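Local coordinates for GDSL-like protein (Roseburia intestinalis L1-82, PDB 6HFZ) that removes acetyl groups from acetylated beta-mannans, as a two-domain esterase with an SGNH-hydrolase-type catalytic domain, at residues I35-G40 and L53-H58; A77-T82 and E92-S97; L318-D323 and V359-V364. One frame throughout, in Å; residues are numbered along the deposited sequence.

Contact 1 of 3, residues I35-G40 and L53-H58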
# COMPACT_ATOMS: atom_id res chain seq x y z
N ILE A 35 -6.37 3.18 15.84
CA ILE A 35 -5.04 2.67 15.56
C ILE A 35 -5.07 2.00 14.18
O ILE A 35 -5.74 0.96 14.05
CB ILE A 35 -4.65 1.68 16.67
CG1 ILE A 35 -4.78 2.28 18.08
CG2 ILE A 35 -3.25 1.11 16.43
CD1 ILE A 35 -3.96 3.52 18.35
N ALA A 36 -4.36 2.56 13.18
CA ALA A 36 -4.50 2.11 11.83
C ALA A 36 -3.17 1.64 11.23
O ALA A 36 -2.10 2.04 11.64
CB ALA A 36 -5.11 3.19 11.00
N PHE A 37 -3.31 0.84 10.18
CA PHE A 37 -2.20 0.24 9.45
C PHE A 37 -2.51 0.23 7.96
O PHE A 37 -3.55 -0.25 7.58
CB PHE A 37 -1.99 -1.20 9.91
CG PHE A 37 -1.83 -1.36 11.39
CD1 PHE A 37 -2.95 -1.36 12.22
CD2 PHE A 37 -0.58 -1.56 11.97
CE1 PHE A 37 -2.82 -1.52 13.58
CE2 PHE A 37 -0.45 -1.64 13.34
CZ PHE A 37 -1.57 -1.65 14.14
N LEU A 38 -1.59 0.78 7.14
CA LEU A 38 -1.73 0.83 5.70
C LEU A 38 -0.47 0.19 5.10
O LEU A 38 0.63 0.58 5.36
CB LEU A 38 -1.91 2.28 5.25
CG LEU A 38 -2.13 2.49 3.74
CD1 LEU A 38 -3.55 2.11 3.37
CD2 LEU A 38 -1.86 3.95 3.35
N GLY A 39 -0.69 -0.82 4.29
CA GLY A 39 0.40 -1.61 3.78
C GLY A 39 -0.08 -2.70 2.84
O GLY A 39 -1.25 -2.70 2.44
N GLY A 40 0.86 -3.61 2.48
CA GLY A 40 0.65 -4.81 1.63
C GLY A 40 0.24 -6.04 2.43
O GLY A 40 -0.42 -5.93 3.47
N LEU A 53 -2.76 -12.95 15.37
CA LEU A 53 -1.33 -13.22 15.52
C LEU A 53 -0.49 -12.51 14.43
O LEU A 53 0.69 -12.79 14.29
CB LEU A 53 -1.13 -14.74 15.44
CG LEU A 53 -1.71 -15.53 16.62
CD1 LEU A 53 -1.44 -17.01 16.44
CD2 LEU A 53 -1.14 -15.03 17.94
N CYS A 54 -1.10 -11.60 13.64
CA CYS A 54 -0.29 -10.80 12.71
C CYS A 54 0.32 -9.63 13.48
O CYS A 54 -0.13 -9.29 14.57
CB CYS A 54 -1.08 -10.32 11.50
SG CYS A 54 -2.36 -9.08 11.82
N TYR A 55 1.34 -8.99 12.89
CA TYR A 55 2.10 -7.95 13.60
C TYR A 55 1.14 -6.81 13.96
O TYR A 55 1.26 -6.22 15.01
CB TYR A 55 3.34 -7.49 12.80
CG TYR A 55 3.09 -6.35 11.86
CD1 TYR A 55 2.98 -5.06 12.33
CD2 TYR A 55 2.98 -6.54 10.49
CE1 TYR A 55 2.71 -4.00 11.50
CE2 TYR A 55 2.73 -5.49 9.63
CZ TYR A 55 2.55 -4.21 10.14
OH TYR A 55 2.20 -3.16 9.33
N ALA A 56 0.21 -6.46 13.04
CA ALA A 56 -0.67 -5.33 13.22
C ALA A 56 -1.54 -5.51 14.48
O ALA A 56 -1.65 -4.62 15.28
CB ALA A 56 -1.51 -5.08 11.97
N TYR A 57 -2.06 -6.72 14.66
CA TYR A 57 -2.93 -6.97 15.82
C TYR A 57 -2.07 -6.99 17.09
O TYR A 57 -2.50 -6.51 18.14
CB TYR A 57 -3.75 -8.23 15.57
CG TYR A 57 -4.99 -8.27 16.42
CD1 TYR A 57 -6.16 -7.64 16.05
CD2 TYR A 57 -4.94 -8.89 17.66
CE1 TYR A 57 -7.28 -7.66 16.86
CE2 TYR A 57 -6.03 -8.89 18.50
CZ TYR A 57 -7.20 -8.29 18.09
OH TYR A 57 -8.29 -8.37 18.93
N HIS A 58 -0.82 -7.47 16.98
CA HIS A 58 0.10 -7.43 18.13
C HIS A 58 0.36 -5.99 18.56
O HIS A 58 0.41 -5.68 19.76
CB HIS A 58 1.41 -8.17 17.87
CG HIS A 58 1.38 -9.67 17.89
ND1 HIS A 58 0.93 -10.43 18.98
CD2 HIS A 58 1.84 -10.57 17.00
CE1 HIS A 58 1.10 -11.72 18.71
NE2 HIS A 58 1.68 -11.84 17.53

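Contact 2 of 3, residues A77-T82 and E92-S97. With ACT (acetate ion), chain E.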
# COMPACT_ATOMS: atom_id res chain seq x y z
N ALA A 77 -5.92 -1.72 7.01
CA ALA A 77 -6.12 -1.29 5.63
C ALA A 77 -5.04 -1.90 4.73
O ALA A 77 -4.67 -1.32 3.71
CB ALA A 77 -6.13 0.20 5.54
N GLY A 78 -4.51 -3.06 5.10
CA GLY A 78 -3.59 -3.83 4.26
C GLY A 78 -4.31 -4.49 3.08
O GLY A 78 -5.43 -5.02 3.26
N ILE A 79 -3.66 -4.49 1.91
CA ILE A 79 -4.16 -5.19 0.75
C ILE A 79 -2.95 -5.87 0.10
O ILE A 79 -2.03 -5.20 -0.28
CB ILE A 79 -4.89 -4.28 -0.25
CG1 ILE A 79 -6.09 -3.52 0.33
CG2 ILE A 79 -5.31 -5.10 -1.47
CD1 ILE A 79 -6.74 -2.57 -0.64
N GLY A 80 -2.99 -7.21 0.03
CA GLY A 80 -1.88 -7.97 -0.47
C GLY A 80 -1.49 -7.65 -1.89
O GLY A 80 -2.36 -7.48 -2.77
N GLY A 81 -0.18 -7.61 -2.12
CA GLY A 81 0.42 -7.48 -3.42
C GLY A 81 0.16 -6.12 -4.06
O GLY A 81 0.05 -6.05 -5.31
N THR A 82 0.14 -5.06 -3.25
CA THR A 82 -0.03 -3.70 -3.72
C THR A 82 0.96 -2.75 -3.03
O THR A 82 1.55 -3.05 -1.99
CB THR A 82 -1.47 -3.18 -3.56
OG1 THR A 82 -1.73 -3.02 -2.18
CG2 THR A 82 -2.49 -4.09 -4.22
N GLU A 92 -7.87 7.94 1.09
CA GLU A 92 -9.09 8.64 1.58
C GLU A 92 -10.18 7.63 1.98
O GLU A 92 -10.71 7.67 3.11
CB GLU A 92 -9.63 9.58 0.49
CG GLU A 92 -8.99 10.95 0.50
CD GLU A 92 -9.17 11.75 1.79
OE1 GLU A 92 -8.34 12.67 2.02
OE2 GLU A 92 -10.12 11.46 2.58
N ALA A 93 -10.53 6.72 1.07
CA ALA A 93 -11.59 5.75 1.32
C ALA A 93 -11.23 4.73 2.42
O ALA A 93 -12.04 4.42 3.28
CB ALA A 93 -11.97 5.01 0.06
N ASP A 94 -10.02 4.19 2.37
CA ASP A 94 -9.70 2.99 3.14
C ASP A 94 -9.17 3.33 4.54
O ASP A 94 -9.18 2.48 5.44
CB ASP A 94 -8.66 2.14 2.37
CG ASP A 94 -9.16 1.50 1.08
OD1 ASP A 94 -10.37 1.69 0.77
OD2 ASP A 94 -8.38 0.74 0.43
N LEU A 95 -8.60 4.52 4.69
CA LEU A 95 -7.88 4.93 5.90
C LEU A 95 -8.44 6.23 6.48
O LEU A 95 -8.87 6.28 7.63
CB LEU A 95 -6.40 5.12 5.56
CG LEU A 95 -5.51 5.64 6.69
CD1 LEU A 95 -5.44 4.64 7.84
CD2 LEU A 95 -4.09 5.94 6.22
N LEU A 96 -8.35 7.32 5.72
CA LEU A 96 -8.57 8.65 6.30
C LEU A 96 -10.04 8.84 6.70
O LEU A 96 -10.29 9.55 7.68
CB LEU A 96 -8.11 9.74 5.33
CG LEU A 96 -6.64 9.68 4.94
CD1 LEU A 96 -6.32 10.80 3.96
CD2 LEU A 96 -5.72 9.71 6.15
N SER A 97 -10.96 8.21 5.98
CA SER A 97 -12.38 8.17 6.31
C SER A 97 -12.61 7.55 7.70
O SER A 97 -13.67 7.82 8.28
CB SER A 97 -13.18 7.43 5.23
OG SER A 97 -12.92 6.03 5.23
C ACT E . 2.94 -8.70 -0.32
O ACT E . 2.85 -9.85 -0.85
OXT ACT E . 2.08 -7.83 -0.44
CH3 ACT E . 4.13 -8.32 0.50

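Contact 3 of 3, residues L318-D323 and V359-V364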
# COMPACT_ATOMS: atom_id res chain seq x y z
N LEU A 318 -2.04 -5.26 -21.64
CA LEU A 318 -2.47 -5.69 -20.29
C LEU A 318 -2.88 -7.16 -20.42
O LEU A 318 -4.00 -7.51 -20.94
CB LEU A 318 -3.61 -4.82 -19.77
CG LEU A 318 -3.51 -3.31 -19.96
CD1 LEU A 318 -4.78 -2.64 -19.40
CD2 LEU A 318 -2.28 -2.76 -19.25
N ASP A 319 -1.99 -8.04 -19.98
CA ASP A 319 -2.17 -9.49 -20.09
C ASP A 319 -2.68 -10.08 -18.76
O ASP A 319 -1.96 -10.11 -17.76
CB ASP A 319 -0.87 -10.15 -20.54
CG ASP A 319 -0.97 -11.63 -20.88
OD1 ASP A 319 -1.92 -12.29 -20.42
OD2 ASP A 319 -0.08 -12.10 -21.62
N ALA A 320 -3.88 -10.65 -18.79
CA ALA A 320 -4.52 -11.19 -17.59
C ALA A 320 -4.03 -12.60 -17.26
O ALA A 320 -4.38 -13.13 -16.23
CB ALA A 320 -6.01 -11.09 -17.74
N ASN A 321 -3.16 -13.18 -18.10
CA ASN A 321 -2.56 -14.48 -17.88
C ASN A 321 -1.33 -14.34 -16.97
O ASN A 321 -0.23 -14.02 -17.45
CB ASN A 321 -2.13 -15.12 -19.21
CG ASN A 321 -3.32 -15.38 -20.10
OD1 ASN A 321 -4.02 -16.36 -19.91
ND2 ASN A 321 -3.60 -14.45 -21.00
N PHE A 322 -1.54 -14.57 -15.67
CA PHE A 322 -0.49 -14.43 -14.66
C PHE A 322 0.46 -15.63 -14.75
O PHE A 322 0.00 -16.78 -14.77
CB PHE A 322 -1.07 -14.36 -13.25
CG PHE A 322 -0.16 -13.75 -12.20
CD1 PHE A 322 0.88 -12.91 -12.55
CD2 PHE A 322 -0.44 -13.92 -10.85
CE1 PHE A 322 1.66 -12.31 -11.59
CE2 PHE A 322 0.38 -13.36 -9.89
CZ PHE A 322 1.45 -12.57 -10.26
N ASP A 323 1.76 -15.34 -14.75
CA ASP A 323 2.79 -16.38 -14.91
C ASP A 323 3.33 -16.83 -13.54
O ASP A 323 4.24 -17.65 -13.51
CB ASP A 323 3.91 -15.89 -15.82
CG ASP A 323 4.51 -14.55 -15.46
OD1 ASP A 323 3.91 -13.84 -14.62
OD2 ASP A 323 5.57 -14.21 -16.04
N VAL A 359 -11.86 -16.94 -16.84
CA VAL A 359 -12.37 -15.73 -16.25
C VAL A 359 -12.42 -14.65 -17.34
O VAL A 359 -11.65 -14.66 -18.30
CB VAL A 359 -11.49 -15.22 -15.09
CG1 VAL A 359 -11.44 -16.18 -13.91
CG2 VAL A 359 -10.09 -14.86 -15.55
N PRO A 360 -13.29 -13.65 -17.15
CA PRO A 360 -13.27 -12.46 -17.98
C PRO A 360 -12.10 -11.56 -17.56
O PRO A 360 -11.49 -11.78 -16.51
CB PRO A 360 -14.58 -11.76 -17.66
CG PRO A 360 -14.87 -12.19 -16.24
CD PRO A 360 -14.33 -13.60 -16.12
N PHE A 361 -11.80 -10.57 -18.40
CA PHE A 361 -10.86 -9.52 -18.02
C PHE A 361 -11.55 -8.64 -16.96
O PHE A 361 -12.71 -8.33 -17.11
CB PHE A 361 -10.46 -8.73 -19.26
CG PHE A 361 -9.32 -7.78 -19.03
CD1 PHE A 361 -9.54 -6.53 -18.47
CD2 PHE A 361 -8.01 -8.16 -19.34
CE1 PHE A 361 -8.46 -5.67 -18.24
CE2 PHE A 361 -6.94 -7.34 -19.02
CZ PHE A 361 -7.18 -6.08 -18.51
N TYR A 362 -10.85 -8.27 -15.87
CA TYR A 362 -11.40 -7.35 -14.84
C TYR A 362 -10.57 -6.05 -14.85
O TYR A 362 -9.44 -6.04 -14.40
CB TYR A 362 -11.44 -7.99 -13.44
CG TYR A 362 -12.44 -7.29 -12.53
CD1 TYR A 362 -12.19 -6.01 -12.07
CD2 TYR A 362 -13.65 -7.88 -12.19
CE1 TYR A 362 -13.13 -5.33 -11.30
CE2 TYR A 362 -14.58 -7.25 -11.37
CZ TYR A 362 -14.33 -5.95 -10.96
OH TYR A 362 -15.27 -5.30 -10.21
N LEU A 363 -11.19 -4.96 -15.29
CA LEU A 363 -10.62 -3.61 -15.22
C LEU A 363 -11.09 -2.97 -13.91
O LEU A 363 -12.27 -2.69 -13.70
CB LEU A 363 -11.08 -2.84 -16.47
CG LEU A 363 -10.60 -1.40 -16.56
CD1 LEU A 363 -9.06 -1.31 -16.63
CD2 LEU A 363 -11.21 -0.70 -17.76
N VAL A 364 -10.15 -2.79 -12.96
CA VAL A 364 -10.51 -2.33 -11.64
C VAL A 364 -10.64 -0.79 -11.63
O VAL A 364 -11.60 -0.22 -11.11
CB VAL A 364 -9.51 -2.82 -10.58
CG1 VAL A 364 -9.81 -2.20 -9.21
CG2 VAL A 364 -9.43 -4.35 -10.54

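Contact 1 of 3, residues I35-G40 and L53-H58
F37 has CG anti to its own carbonyl carbon (chi1 -53°), and this tips its ring off the strand toward A56 at the start of the facing helix. In Y55 the ring starts between the backbone N and the carbonyl carbon (chi1 90°), a turn that carries its far end back toward F37. The two segments belong to the alpha/beta/alpha fold of the SGNH hydrolases. Strand 32-39, helix 55-66 and strand 71-78 form a beta-alpha-beta unit, and this contact holds the helix against its first strand.

The main interaction is a CH-pi contact. A56 CB stands over one face of the F37 ring, 3.7 Å from its centroid and only 11° off the ring normal. With only a methyl on the A56 side, the CA atoms of F37 and A56 are 6.9 Å apart. A56 O also comes near, 3.2 Å from F37 CZ. Y55 meets the same ring obliquely, with its CE1 4.1 Å from F37 CD2. F37 also packs on I104 of strand 102-106, and A56 on Y74 of strand 71-78.

C54 is the N-cap of the helix, and its carbonyl oxygen accepts from H58 N at 3.1 Å. G40 takes the N-cap place before helix 41-44, which begins with the probable nucleophilic serine. The aromatic body of Y55 lies against I104 and against V202 and I206 of helix 196-215. Its buried hydroxyl is satisfied by a hydrogen bond between Y55 OH and T43 OG1.

Contact 2 of 3, residues A77-T82 and E92-S97
A77 points its methyl at helix 84-96, where A77 CB lies 3.8 Å from D94 O. R90 ties the strand end to the helix: its NH2 donates to A77 O and its NH1 makes a salt bridge to D94 OD2. I79 reaches out with an extended side chain (chi2 176°) and crosses D94 at about a right angle. Its CD1 comes 3.8 Å from D94 OD2.

From I79 to T82 the chain makes a type II beta turn. G81 has a positive phi, which suits glycine. G81 N donates to OXT of a bound acetate at 2.8 Å; the acetate probably came from the crystallisation liquor. G81 N, S41 N and N110 ND2, which all bond the acetate, are consistent with the oxyanion hole of SGNH hydrolases. H193 NE2, of the probable catalytic triad, also bonds it. T82 OG1 donates back to I79 O across the turn, at 2.9 Å and from above the carbonyl plane.

On the helix, S97 N bonds to E92 O in a wider pi-type turn. I263 from a loop packs on A77, I79 and D94 together. Strand 71-78 is an edge strand of the sheet and pairs with strand 32-39, while L95 touches A36 and L38 of that strand and V128 of helix 115-129.

Contact 3 of 3, residues L318-D323 and V359-V364
The F361 ring meets L318 and A320 through its CD2, CE2 and CZ atoms. CE2 of F361 is 3.5 Å from L318 O. CZ of F361 is 4.0 Å from L318 CB. CD2 of F361 is 3.9 Å from A320 CB. Both A320 CB and L318 O approach the ring obliquely. The ring gets there because CG is anti to the backbone N (chi1 -170°). With an alanine here, a gap would probably open beside L318 and A320, whose apolar groups would lose their shared partner.

Further out, F361 touches A304 and L318 touches I306, both on strand 303-308. These strands build the antiparallel beta-sandwich of the second domain. Strand 316-319 is an edge strand of one sheet, and strand 361-370 belongs to the other, so the contact spans the two layers.

A320 is held by backbone bonds to S296 and P302. The chain around it is shaped by an Asx turn: D319 OD1 accepts from N321 N at 2.8 Å. The same oxygen accepts from N321 ND2, also at 2.8 Å, on its syn side. D319 OD2 forms a salt bridge with R317 NH1. The amide oxygen of N321 in turn bonds to A301 N.

All three lie in buried parts of the fold; contact 2 sets methyl groups against the backbone oxygen and carboxylate of partly exposed D94. Contacts 1 and 2 share one sheet and touch: F37 O and A77 N lie 2.8 Å apart, a probable hydrogen bond between strands 32-39 and 71-78. A36 CB also packs on L95 CD1. Contact 1 joins helix to strand through an aromatic ring and a methyl. Contact 2 is thinner across its segments, relies on a charged arginine beside it, and runs on to the acetate site. Contact 3 sits in the other domain, with its centre about 22 Å from that of contact 2. It joins two sheets, with no helix, around one phenylalanine.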